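Local coordinates for DNA repair and telomere maintenance protein nbs1 (Schizosaccharomyces pombe, PDB 3HUF) that serves, as the Nbs1 subunit of the MRN complex, in DNA double-strand break repair and telomere maintenance and binds phosphorylated proteins such as Ctp1 with its N-terminal FHA-BRCT region, at residues A[14-19]-A[189-194]; A[182-187]-A[195-200]; A[3-8]-A[110-115]. All coordinates share one frame; numbering follows the deposited sequence.

Contact 1: residues A[14-19]-A[189-194]; sequences KSRILF and ESVIED
Ile17 and Ile192 meet at the tightly packed part of this contact. The Ile17 end carbon CD1 lies 3.7 Å from CG1 of Ile192, the two side chains crossing at a slant. The same CD1 reaches the carbonyl of Glu193. The Ile17 amide gives a nearly straight bond to Ile192 O, 2.9 Å from N to O. The ring of Phe19 turns its edge to Ser190 O, while Ile17 O sits over the centre of one ring face. Asp194 N donates to Ser15 OG at 2.8 Å. The Ser15 OG stands between its backbone N and carbonyl carbon (chi1 66°), facing that amide. Strand 16-18 is an outermost strand of the six-stranded sheet of the FHA domain. The loop 189-194, which follows helix 178-184 of the first BRCT repeat, runs by it at a steep angle and so probably joins the two domains. Val191, Glu193 and Lys14 form the looser solvent side. Val191 CB lies over one face of the buried Arg16 guanidinium, 3.8 Å from NE and offset toward the rim; the carbonyls of Asp32 and His35 hold its polar end. One water joins Arg16 NH2 to Ser190 O; another lies between Ile17 O, Ser190 O and Ile192 N. Glu193 OE1 accepts from the Ser15 amide at 3.1 Å, and Lys14 NZ stays 4.7 Å from Glu193 OE2.

Contact 2: residues A[182-187]-A[195-200]; sequences QYLSTV and ASLMPD. With SCN (thiocyanate ion), chain E.
Leu197 puts its two methyl groups against three residues of segment 182-187. Its CD1 lies 3.8 Å from CD2 of Leu184. Its CD2 packs 3.7 Å from CG1 of Val187, the two side chains sliding past each other in opposite directions. The same CD2 also touches the Tyr183 ring, 3.8 Å from CE2. Leu184 and Val187 are buried and continue this apolar patch toward Leu133 of helix 123-134 and toward Leu136. Tyr183 leads outward to the polar edge. Its CG is anti to the backbone N (chi1 169°), and the hydroxyl end of the ring reaches Ser196 and Asp200. There its OH makes a weak, unsettled hydrogen bond to Ser196 O at 3.2 Å. Asp200 OD1 lies 3.1 Å from the same OH, with the carboxylate plane turned 68° from the ring. The Leu197 amide donates to the nitrogen of a thiocyanate ion, 3.0 Å from N to N. The ion probably comes from the crystallisation liquor. The contact closes the short connection between helices 178-184 and 198-209. With two oxygens near a single phenol proton, the polar edge is probably a weak or shared tie, and the apolar centre probably carries most of the contact.

Contact 3: residues A[3-8]-A[110-115]; sequences IIEAEG and NAYWRS
Ile3 and Tyr112 form a hydrogen-bonded antiparallel pair, and so do Glu5 and Asn110. Ile4 and Ala111 form the non-hydrogen-bonded pair between them. The strand axes come within 4.7 Å; their N-to-C directions are 149° apart, so the strands run antiparallel. Four backbone bonds join the strands, among them Tyr112 N to Ile3 O at 2.9 Å and Asn110 N to Glu5 O at 2.7 Å. On one face of the sheet, Ile4 CG2 touches the Ala111 methyl, 3.6 Å from CB. The other face carries Ile3, Glu5, Asn110 and Tyr112. The Tyr112 CG stands between its own backbone N and carbonyl carbon (chi1 48°), and the ring leans toward strand 3-6. Ile3 CB makes a CH-pi contact with one ring face, 4.1 Å from the Tyr112 centroid, and Ile3 CG2 reaches the hydroxyl. Glu5 CG meets the ring edge in its plane, 3.6 Å from Tyr112 CE2. The hydroxyl is hydrogen-bonded to Asp194, which also makes a salt bridge with Arg114 NE. An alanine in place of Tyr112 would probably leave Asp194 without its phenol partner and Ile3 without the ring over its side chain. Beside these, Ile3 CD1 packs 3.5 Å from Arg114 CB. Further along, a water links Glu7 N to Asn110 ND2. Pairing of the first strand with the last is characteristic of the FHA beta sandwich, whose two ends lie side by side.

Overall arrangement
Contact 1 lies on the same side of the chain's centre as each of the others, and the three run from the FHA domain into the first BRCT repeat. Contacts 1 and 3 share the six-stranded sheet, where strand 2-6 lies between 16-18 and 109-113; their centres are about 10 Å apart. The centre of contact 2, where helix 178-184 gives way to helix 198-209, is about 11 Å from that of contact 1 and about 18 Å from that of contact 3. Along the chain, contact 3 closes before contact 2 opens, and contact 1 crosses both. Asp194 carries contact 1 over to contact 3. Ile192 packs on Leu197 of contact 2. The loop between helices 178-184 and 198-209 is consistent with the FHA and first BRCT domains packing as one unit.

Contact 1: residues A[14-19]-A[189-194]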
loop_
_atom_site.group_PDB
_atom_site.type_symbol
_atom_site.label_atom_id
_atom_site.label_comp_id
_atom_site.label_asym_id
_atom_site.label_seq_id
_atom_site.Cartn_x
_atom_site.Cartn_y
_atom_site.Cartn_z
ATOM N N LYS A 14 -5.737 13.080 20.716
ATOM C CA LYS A 14 -5.882 12.916 19.279
ATOM C C LYS A 14 -4.610 12.365 18.639
ATOM O O LYS A 14 -3.514 12.536 19.181
ATOM C CB LYS A 14 -6.256 14.261 18.654
ATOM C CG LYS A 14 -7.635 14.696 19.112
ATOM C CD LYS A 14 -8.072 16.001 18.527
ATOM C CE LYS A 14 -9.611 16.053 18.477
ATOM N NZ LYS A 14 -10.306 15.272 19.580
ATOM N N SER A 15 -4.772 11.678 17.511
ATOM C CA SER A 15 -3.635 11.300 16.662
ATOM C C SER A 15 -3.578 12.216 15.452
ATOM O O SER A 15 -4.489 13.011 15.219
ATOM C CB SER A 15 -3.701 9.838 16.234
ATOM O OG SER A 15 -4.812 9.608 15.386
ATOM N N ARG A 16 -2.494 12.149 14.696
ATOM C CA ARG A 16 -2.387 13.018 13.536
ATOM C C ARG A 16 -1.521 12.416 12.451
ATOM O O ARG A 16 -0.428 11.943 12.717
ATOM C CB ARG A 16 -1.842 14.394 13.940
ATOM C CG ARG A 16 -1.597 15.288 12.738
ATOM C CD ARG A 16 -1.462 16.723 13.104
ATOM N NE ARG A 16 -1.166 17.520 11.919
ATOM C CZ ARG A 16 -0.845 18.808 11.952
ATOM N NH1 ARG A 16 -0.789 19.450 13.117
ATOM N NH2 ARG A 16 -0.587 19.453 10.818
ATOM N N ILE A 17 -2.019 12.451 11.221
ATOM C CA ILE A 17 -1.232 12.035 10.063
ATOM C C ILE A 17 -0.277 13.163 9.615
ATOM O O ILE A 17 -0.704 14.280 9.349
ATOM C CB ILE A 17 -2.146 11.656 8.895
ATOM C CG1 ILE A 17 -3.033 10.477 9.285
ATOM C CG2 ILE A 17 -1.337 11.230 7.711
ATOM C CD1 ILE A 17 -4.127 10.266 8.270
ATOM N N LEU A 18 1.011 12.854 9.543
ATOM C CA LEU A 18 2.012 13.840 9.174
ATOM C C LEU A 18 2.473 13.611 7.740
ATOM O O LEU A 18 2.985 12.573 7.400
ATOM C CB LEU A 18 3.225 13.758 10.135
ATOM C CG LEU A 18 2.941 14.028 11.620
ATOM C CD1 LEU A 18 4.289 14.074 12.418
ATOM C CD2 LEU A 18 2.122 15.335 11.822
ATOM N N PHE A 19 2.317 14.612 6.903
ATOM C CA PHE A 19 2.757 14.511 5.532
ATOM C C PHE A 19 4.192 15.038 5.423
ATOM O O PHE A 19 4.656 15.727 6.321
ATOM C CB PHE A 19 1.812 15.322 4.646
ATOM C CG PHE A 19 0.373 14.993 4.854
ATOM C CD1 PHE A 19 -0.524 15.974 5.270
ATOM C CD2 PHE A 19 -0.100 13.716 4.630
ATOM C CE1 PHE A 19 -1.877 15.672 5.451
ATOM C CE2 PHE A 19 -1.434 13.407 4.804
ATOM C CZ PHE A 19 -2.325 14.389 5.228
ATOM N N GLU A 189 -3.726 19.791 3.096
ATOM C CA GLU A 189 -3.780 20.884 4.052
ATOM C C GLU A 189 -4.471 20.519 5.395
ATOM O O GLU A 189 -4.491 21.318 6.345
ATOM C CB GLU A 189 -4.448 22.096 3.390
ATOM C CG GLU A 189 -3.502 22.923 2.504
ATOM C CD GLU A 189 -3.366 22.429 1.056
ATOM O OE1 GLU A 189 -3.360 21.198 0.814
ATOM O OE2 GLU A 189 -3.245 23.288 0.145
ATOM N N SER A 190 -5.006 19.304 5.463
ATOM C CA SER A 190 -5.863 18.878 6.557
ATOM C C SER A 190 -5.124 18.361 7.768
ATOM O O SER A 190 -4.048 17.765 7.650
ATOM C CB SER A 190 -6.791 17.772 6.065
ATOM O OG SER A 190 -7.769 18.349 5.233
ATOM N N VAL A 191 -5.715 18.577 8.933
ATOM C CA VAL A 191 -5.259 17.891 10.121
ATOM C C VAL A 191 -6.265 16.804 10.505
ATOM O O VAL A 191 -7.355 17.049 10.962
ATOM C CB VAL A 191 -4.715 18.836 11.278
ATOM C CG1 VAL A 191 -4.912 20.332 10.969
ATOM C CG2 VAL A 191 -5.200 18.420 12.677
ATOM N N ILE A 192 -5.873 15.579 10.207
ATOM C CA ILE A 192 -6.729 14.429 10.352
ATOM C C ILE A 192 -5.985 13.355 11.132
ATOM O O ILE A 192 -4.768 13.329 11.149
ATOM C CB ILE A 192 -7.155 13.889 8.956
ATOM C CG1 ILE A 192 -5.924 13.545 8.116
ATOM C CG2 ILE A 192 -8.106 14.917 8.246
ATOM C CD1 ILE A 192 -6.247 13.049 6.722
ATOM N N GLU A 193 -6.756 12.466 11.742
ATOM C CA GLU A 193 -6.265 11.450 12.628
ATOM C C GLU A 193 -5.878 10.161 11.900
ATOM O O GLU A 193 -6.210 9.969 10.732
ATOM C CB GLU A 193 -7.349 11.180 13.669
ATOM C CG GLU A 193 -7.660 12.409 14.543
ATOM C CD GLU A 193 -8.391 12.055 15.819
ATOM O OE1 GLU A 193 -7.768 11.465 16.731
ATOM O OE2 GLU A 193 -9.598 12.397 15.929
ATOM N N ASP A 194 -5.170 9.298 12.615
ATOM C CA ASP A 194 -4.746 7.982 12.167
ATOM C C ASP A 194 -5.867 7.230 11.442
ATOM O O ASP A 194 -7.009 7.247 11.871
ATOM C CB ASP A 194 -4.343 7.197 13.418
ATOM C CG ASP A 194 -3.726 5.839 13.121
ATOM O OD1 ASP A 194 -3.396 5.536 11.974
ATOM O OD2 ASP A 194 -3.566 5.066 14.078
HETATM O O HOH W 1 -1.427 18.799 7.908
HETATM O O HOH W 2 -3.043 15.706 9.303
#

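Contact 2: residues A[182-187]-A[195-200]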
loop_
_atom_site.group_PDB
_atom_site.type_symbol
_atom_site.label_atom_id
_atom_site.label_comp_id
_atom_site.label_asym_id
_atom_site.label_seq_id
_atom_site.Cartn_x
_atom_site.Cartn_y
_atom_site.Cartn_z
ATOM N N GLN A 182 -9.277 11.053 -6.373
ATOM C CA GLN A 182 -9.877 12.380 -6.267
ATOM C C GLN A 182 -10.077 12.790 -4.796
ATOM O O GLN A 182 -9.796 13.926 -4.420
ATOM C CB GLN A 182 -11.194 12.441 -7.060
ATOM C CG GLN A 182 -10.975 12.391 -8.574
ATOM C CD GLN A 182 -12.272 12.334 -9.359
ATOM O OE1 GLN A 182 -13.361 12.443 -8.785
ATOM N NE2 GLN A 182 -12.169 12.169 -10.682
ATOM N N TYR A 183 -10.543 11.842 -3.983
ATOM C CA TYR A 183 -10.598 12.002 -2.541
ATOM C C TYR A 183 -9.228 12.336 -1.947
ATOM O O TYR A 183 -9.104 13.320 -1.229
ATOM C CB TYR A 183 -11.195 10.755 -1.890
ATOM C CG TYR A 183 -11.076 10.683 -0.382
ATOM C CD1 TYR A 183 -11.695 11.621 0.433
ATOM C CD2 TYR A 183 -10.367 9.648 0.233
ATOM C CE1 TYR A 183 -11.587 11.549 1.830
ATOM C CE2 TYR A 183 -10.259 9.566 1.623
ATOM C CZ TYR A 183 -10.876 10.515 2.409
ATOM O OH TYR A 183 -10.779 10.446 3.788
ATOM N N LEU A 184 -8.195 11.553 -2.248
ATOM C CA LEU A 184 -6.842 11.884 -1.749
ATOM C C LEU A 184 -6.330 13.281 -2.131
ATOM O O LEU A 184 -5.570 13.898 -1.383
ATOM C CB LEU A 184 -5.821 10.837 -2.172
ATOM C CG LEU A 184 -5.973 9.436 -1.587
ATOM C CD1 LEU A 184 -4.827 8.556 -2.043
ATOM C CD2 LEU A 184 -6.049 9.482 -0.061
ATOM N N SER A 185 -6.766 13.801 -3.275
ATOM C CA SER A 185 -6.304 15.118 -3.716
ATOM C C SER A 185 -6.883 16.239 -2.827
ATOM O O SER A 185 -6.471 17.398 -2.925
ATOM C CB SER A 185 -6.620 15.346 -5.202
ATOM O OG SER A 185 -7.993 15.630 -5.403
ATOM N N THR A 186 -7.812 15.857 -1.949
ATOM C CA THR A 186 -8.520 16.760 -1.035
ATOM C C THR A 186 -7.729 17.121 0.250
ATOM O O THR A 186 -7.913 18.206 0.811
ATOM C CB THR A 186 -9.914 16.136 -0.671
ATOM O OG1 THR A 186 -10.856 16.395 -1.726
ATOM C CG2 THR A 186 -10.463 16.650 0.649
ATOM N N VAL A 187 -6.826 16.239 0.675
ATOM C CA VAL A 187 -6.402 16.151 2.092
ATOM C C VAL A 187 -5.067 16.765 2.602
ATOM O O VAL A 187 -4.795 16.676 3.810
ATOM C CB VAL A 187 -6.390 14.662 2.570
ATOM C CG1 VAL A 187 -7.759 14.005 2.397
ATOM C CG2 VAL A 187 -5.328 13.868 1.855
ATOM N N ALA A 195 -5.519 6.578 10.344
ATOM C CA ALA A 195 -6.434 5.713 9.602
ATOM C C ALA A 195 -7.564 6.439 8.883
ATOM O O ALA A 195 -8.521 5.807 8.460
ATOM C CB ALA A 195 -6.981 4.603 10.486
ATOM N N SER A 196 -7.454 7.758 8.737
ATOM C CA SER A 196 -8.518 8.549 8.096
ATOM C C SER A 196 -8.828 8.256 6.621
ATOM O O SER A 196 -9.950 8.464 6.186
ATOM C CB SER A 196 -8.205 10.030 8.201
ATOM O OG SER A 196 -8.623 10.505 9.434
ATOM N N LEU A 197 -7.837 7.820 5.865
ATOM C CA LEU A 197 -7.974 7.616 4.418
ATOM C C LEU A 197 -8.174 6.148 4.016
ATOM O O LEU A 197 -8.536 5.856 2.873
ATOM C CB LEU A 197 -6.741 8.194 3.684
ATOM C CG LEU A 197 -6.278 9.605 4.109
ATOM C CD1 LEU A 197 -4.910 9.987 3.515
ATOM C CD2 LEU A 197 -7.331 10.641 3.790
ATOM N N MET A 198 -7.941 5.236 4.958
ATOM C CA MET A 198 -7.934 3.795 4.686
ATOM C C MET A 198 -9.291 3.139 4.499
ATOM O O MET A 198 -9.434 2.316 3.588
ATOM C CB MET A 198 -7.193 3.000 5.781
ATOM C CG MET A 198 -5.730 3.232 5.925
ATOM S SD MET A 198 -4.779 3.229 4.395
ATOM C CE MET A 198 -3.172 2.748 5.040
ATOM N N PRO A 199 -10.265 3.415 5.395
ATOM C CA PRO A 199 -11.557 2.792 5.191
ATOM C C PRO A 199 -12.271 3.196 3.901
ATOM O O PRO A 199 -13.069 2.426 3.395
ATOM C CB PRO A 199 -12.368 3.270 6.415
ATOM C CG PRO A 199 -11.350 3.587 7.439
ATOM C CD PRO A 199 -10.268 4.215 6.634
ATOM N N ASP A 200 -12.016 4.400 3.387
ATOM C CA ASP A 200 -12.687 4.848 2.160
ATOM C C ASP A 200 -12.145 4.052 0.997
ATOM O O ASP A 200 -12.863 3.788 0.043
ATOM C CB ASP A 200 -12.473 6.338 1.876
ATOM C CG ASP A 200 -13.353 7.240 2.731
ATOM O OD1 ASP A 200 -12.794 8.086 3.467
ATOM O OD2 ASP A 200 -14.586 7.126 2.680
HETATM S S SCN E . -2.744 6.478 8.094
HETATM C C SCN E . -4.029 6.689 6.915
HETATM N N SCN E . -5.065 6.877 6.371
#

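Contact 3: residues A[3-8]-A[110-115]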
loop_
_atom_site.group_PDB
_atom_site.type_symbol
_atom_site.label_atom_id
_atom_site.label_comp_id
_atom_site.label_asym_id
_atom_site.label_seq_id
_atom_site.Cartn_x
_atom_site.Cartn_y
_atom_site.Cartn_z
ATOM N N ILE A 3 2.174 8.694 11.233
ATOM C CA ILE A 3 1.149 9.098 12.186
ATOM C C ILE A 3 1.805 9.335 13.536
ATOM O O ILE A 3 2.754 8.632 13.875
ATOM C CB ILE A 3 0.099 8.003 12.364
ATOM C CG1 ILE A 3 -0.539 7.634 11.016
ATOM C CG2 ILE A 3 -0.951 8.428 13.389
ATOM C CD1 ILE A 3 -0.079 6.257 10.578
ATOM N N ILE A 4 1.338 10.345 14.281
ATOM C CA ILE A 4 1.729 10.501 15.694
ATOM C C ILE A 4 0.535 10.455 16.656
ATOM O O ILE A 4 -0.559 10.883 16.334
ATOM C CB ILE A 4 2.557 11.796 15.970
ATOM C CG1 ILE A 4 1.766 13.049 15.586
ATOM C CG2 ILE A 4 3.889 11.732 15.239
ATOM C CD1 ILE A 4 2.348 14.347 16.111
ATOM N N GLU A 5 0.773 9.907 17.832
ATOM C CA GLU A 5 -0.170 9.967 18.923
ATOM C C GLU A 5 0.645 9.916 20.206
ATOM O O GLU A 5 1.854 9.687 20.154
ATOM C CB GLU A 5 -1.193 8.817 18.858
ATOM C CG GLU A 5 -0.587 7.436 18.820
ATOM C CD GLU A 5 -1.641 6.333 18.834
ATOM O OE1 GLU A 5 -2.851 6.650 18.719
ATOM O OE2 GLU A 5 -1.262 5.147 18.969
ATOM N N ALA A 6 -0.003 10.139 21.349
ATOM C CA ALA A 6 0.695 10.119 22.632
ATOM C C ALA A 6 -0.215 9.611 23.726
ATOM O O ALA A 6 -1.437 9.566 23.557
ATOM C CB ALA A 6 1.188 11.489 22.985
ATOM N N GLU A 7 0.398 9.218 24.839
ATOM C CA GLU A 7 -0.322 8.856 26.051
ATOM C C GLU A 7 -0.431 10.134 26.862
ATOM O O GLU A 7 0.208 11.142 26.533
ATOM C CB GLU A 7 0.440 7.784 26.839
ATOM C CG GLU A 7 -0.447 6.824 27.617
ATOM C CD GLU A 7 -0.534 5.446 26.965
ATOM O OE1 GLU A 7 0.532 4.800 26.828
ATOM O OE2 GLU A 7 -1.663 5.013 26.612
ATOM N N GLY A 8 -1.218 10.100 27.928
ATOM C CA GLY A 8 -1.583 11.326 28.617
ATOM C C GLY A 8 -2.394 12.144 27.623
ATOM O O GLY A 8 -2.801 11.652 26.544
ATOM N N ASN A 110 4.510 9.279 20.147
ATOM C CA ASN A 110 4.778 8.034 19.450
ATOM C C ASN A 110 4.441 8.138 17.960
ATOM O O ASN A 110 3.253 8.216 17.578
ATOM C CB ASN A 110 4.023 6.892 20.127
ATOM C CG ASN A 110 4.235 6.881 21.640
ATOM O OD1 ASN A 110 5.371 6.955 22.120
ATOM N ND2 ASN A 110 3.144 6.786 22.397
ATOM N N ALA A 111 5.494 8.151 17.136
ATOM C CA ALA A 111 5.370 8.185 15.681
ATOM C C ALA A 111 5.536 6.775 15.124
ATOM O O ALA A 111 6.427 6.029 15.539
ATOM C CB ALA A 111 6.404 9.152 15.052
ATOM N N TYR A 112 4.631 6.391 14.234
ATOM C CA TYR A 112 4.673 5.086 13.610
ATOM C C TYR A 112 4.260 5.203 12.156
ATOM O O TYR A 112 3.467 6.057 11.778
ATOM C CB TYR A 112 3.817 4.039 14.321
ATOM C CG TYR A 112 2.410 4.485 14.641
ATOM C CD1 TYR A 112 1.334 4.140 13.798
ATOM C CD2 TYR A 112 2.144 5.264 15.768
ATOM C CE1 TYR A 112 0.023 4.558 14.075
ATOM C CE2 TYR A 112 0.839 5.701 16.045
ATOM C CZ TYR A 112 -0.218 5.330 15.201
ATOM O OH TYR A 112 -1.504 5.746 15.486
ATOM N N TRP A 113 4.838 4.328 11.351
ATOM C CA TRP A 113 4.574 4.314 9.932
ATOM C C TRP A 113 3.482 3.289 9.671
ATOM O O TRP A 113 3.581 2.154 10.142
ATOM C CB TRP A 113 5.875 3.938 9.202
ATOM C CG TRP A 113 5.736 3.762 7.720
ATOM C CD1 TRP A 113 5.648 2.581 7.031
ATOM C CD2 TRP A 113 5.705 4.806 6.740
ATOM N NE1 TRP A 113 5.541 2.832 5.682
ATOM C CE2 TRP A 113 5.595 4.186 5.472
ATOM C CE3 TRP A 113 5.768 6.203 6.810
ATOM C CZ2 TRP A 113 5.549 4.919 4.280
ATOM C CZ3 TRP A 113 5.702 6.943 5.616
ATOM C CH2 TRP A 113 5.597 6.294 4.366
ATOM N N ARG A 114 2.441 3.696 8.956
ATOM C CA ARG A 114 1.449 2.765 8.447
ATOM C C ARG A 114 1.790 2.492 6.980
ATOM O O ARG A 114 1.988 3.434 6.221
ATOM C CB ARG A 114 0.042 3.378 8.551
ATOM C CG ARG A 114 -1.118 2.423 8.222
ATOM C CD ARG A 114 -2.535 2.979 8.662
ATOM N NE ARG A 114 -2.754 3.073 10.116
ATOM C CZ ARG A 114 -2.969 2.032 10.922
ATOM N NH1 ARG A 114 -2.971 0.788 10.431
ATOM N NH2 ARG A 114 -3.162 2.223 12.229
ATOM N N SER A 115 1.847 1.214 6.598
ATOM C CA SER A 115 2.116 0.799 5.215
ATOM C C SER A 115 1.072 1.302 4.250
ATOM O O SER A 115 -0.126 1.151 4.482
ATOM C CB SER A 115 2.146 -0.725 5.106
ATOM O OG SER A 115 3.293 -1.240 5.739
HETATM O O HOH W 3 2.960 8.428 25.236
#